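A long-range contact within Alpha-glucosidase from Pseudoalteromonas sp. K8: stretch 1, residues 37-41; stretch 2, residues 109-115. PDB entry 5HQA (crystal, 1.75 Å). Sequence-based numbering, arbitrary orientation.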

# COMPACT_ATOMS: atom_id res chain seq x y z
N ALA A 37 4.69 26.99 -5.32
CA ALA A 37 3.45 27.65 -5.73
C ALA A 37 2.21 26.88 -5.27
O ALA A 37 2.24 25.68 -5.02
CB ALA A 37 3.42 27.82 -7.25
N LEU A 38 1.09 27.62 -5.20
CA LEU A 38 -0.24 27.10 -4.88
C LEU A 38 -1.24 27.68 -5.87
O LEU A 38 -1.10 28.83 -6.30
CB LEU A 38 -0.66 27.48 -3.46
CG LEU A 38 0.28 27.02 -2.36
CD1 LEU A 38 -0.03 27.74 -1.05
CD2 LEU A 38 0.19 25.52 -2.18
N GLY A 39 -2.25 26.90 -6.24
CA GLY A 39 -3.33 27.43 -7.07
C GLY A 39 -3.90 26.40 -8.04
O GLY A 39 -3.60 25.21 -7.96
N PHE A 40 -4.74 26.91 -8.95
CA PHE A 40 -5.47 26.10 -9.92
C PHE A 40 -5.61 26.82 -11.25
O PHE A 40 -5.73 28.05 -11.30
CB PHE A 40 -6.91 25.78 -9.48
CG PHE A 40 -7.02 25.02 -8.19
CD1 PHE A 40 -6.85 23.64 -8.17
CD2 PHE A 40 -7.32 25.67 -7.01
CE1 PHE A 40 -6.96 22.93 -6.97
CE2 PHE A 40 -7.43 24.97 -5.81
CZ PHE A 40 -7.25 23.60 -5.79
N GLU A 41 -5.64 26.04 -12.33
CA GLU A 41 -6.18 26.45 -13.61
C GLU A 41 -7.38 25.57 -13.96
O GLU A 41 -7.41 24.39 -13.61
CB GLU A 41 -5.12 26.37 -14.73
CG GLU A 41 -3.99 27.35 -14.51
CD GLU A 41 -2.94 27.32 -15.60
OE1 GLU A 41 -3.10 26.54 -16.57
OE2 GLU A 41 -1.95 28.07 -15.49
N GLY A 109 0.82 18.08 6.28
CA GLY A 109 -0.23 17.86 5.30
C GLY A 109 -0.91 19.18 5.00
O GLY A 109 -1.07 20.02 5.89
N PHE A 110 -1.30 19.38 3.74
CA PHE A 110 -2.10 20.56 3.43
C PHE A 110 -3.12 20.24 2.35
O PHE A 110 -2.94 19.33 1.53
CB PHE A 110 -1.23 21.78 3.02
CG PHE A 110 -0.43 21.59 1.75
CD1 PHE A 110 -0.96 21.96 0.52
CD2 PHE A 110 0.86 21.09 1.79
CE1 PHE A 110 -0.22 21.80 -0.65
CE2 PHE A 110 1.61 20.93 0.63
CZ PHE A 110 1.06 21.28 -0.60
N ARG A 111 -4.23 20.99 2.36
CA ARG A 111 -5.24 20.84 1.33
C ARG A 111 -5.88 22.18 1.07
O ARG A 111 -5.86 23.08 1.91
CB ARG A 111 -6.31 19.81 1.71
CG ARG A 111 -7.28 20.32 2.77
CD ARG A 111 -8.40 19.33 3.00
NE ARG A 111 -9.38 19.85 3.95
CZ ARG A 111 -10.33 19.11 4.51
NH1 ARG A 111 -10.43 17.82 4.22
NH2 ARG A 111 -11.18 19.67 5.36
N TYR A 112 -6.43 22.32 -0.14
CA TYR A 112 -7.18 23.51 -0.50
C TYR A 112 -8.62 23.34 -0.09
O TYR A 112 -9.18 22.24 -0.20
CB TYR A 112 -7.13 23.76 -2.00
CG TYR A 112 -5.78 23.94 -2.63
CD1 TYR A 112 -4.95 22.85 -2.90
CD2 TYR A 112 -5.35 25.21 -3.03
CE1 TYR A 112 -3.71 23.03 -3.53
CE2 TYR A 112 -4.13 25.39 -3.65
CZ TYR A 112 -3.32 24.30 -3.91
OH TYR A 112 -2.12 24.50 -4.54
N GLU A 113 -9.24 24.43 0.35
CA GLU A 113 -10.67 24.46 0.63
C GLU A 113 -11.23 25.66 -0.12
O GLU A 113 -10.96 26.81 0.25
CB GLU A 113 -10.94 24.52 2.14
CG GLU A 113 -10.41 23.27 2.84
CD GLU A 113 -10.51 23.31 4.36
OE1 GLU A 113 -11.08 24.29 4.91
OE2 GLU A 113 -10.00 22.37 5.01
N VAL A 114 -11.95 25.39 -1.20
CA VAL A 114 -12.50 26.43 -2.06
C VAL A 114 -13.98 26.59 -1.69
O VAL A 114 -14.76 25.66 -1.92
CB VAL A 114 -12.33 26.10 -3.54
CG1 VAL A 114 -12.90 27.24 -4.39
CG2 VAL A 114 -10.87 25.89 -3.85
N PRO A 115 -14.38 27.73 -1.14
CA PRO A 115 -15.75 27.87 -0.65
C PRO A 115 -16.72 28.26 -1.77
O PRO A 115 -16.32 28.66 -2.86
CB PRO A 115 -15.62 29.02 0.35
CG PRO A 115 -14.60 29.91 -0.31
CD PRO A 115 -13.59 28.95 -0.93

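The contact between residues 37-41 and 109-115 is a small, buried, side-chain-mediated packing centred on one tyrosine, whose ring supplies an apolar surface and whose hydroxyl accepts a hydrogen bond from the opposing backbone. It illustrates how segments distant in sequence can be joined without backbone pairing. The nearest CA atoms across the interface, those of Gly39 and Tyr112, lie 8.6 Å apart, too far for the main chains to bond directly, and the touching parts run 38° apart in direction. Side chains must therefore bridge the gap.

Stretch 2 is a strand through Val114, and its alternation sets the pattern. Phe110, Tyr112 and Val114 direct their CA-to-CB bonds toward stretch 1, whereas Arg111 and Glu113 make no contact with it; these two form a salt bridge with each other, Arg111 NE lying 2.8 Å from Glu113 OE2.

Tyr112 reaches furthest into the interface. Its OH accepts a hydrogen bond from Gly39 N at 2.9 Å, with an N-H...O angle of 152°, so the phenol satisfies a buried amide that no strand partner from stretch 2 reaches. Gly39 adopts phi/psi of 146/-170°, where a CB would be jammed against the preceding carbonyl oxygen; the local backbone by itself calls for glycine.

Apolar contacts surround this polar link. The Phe40 ring presents its edge to the face of Tyr112, with centroids 4.5 Å apart and planes at 53°, bringing Phe40 CE2 within 3.5 Å of Tyr112 CD2. Such a geometry sets the slightly positive ring hydrogens against the electron-rich pi face. The same Phe40 CE2 lies 4.1 Å from Val114 CG2. Leu38 extends the packing in the other direction along the strand: its CB is 4.1 Å from Tyr112 CE2, and its CD2 is 4.0 Å from Phe110 CE1. The whole contact buries just 260 Å².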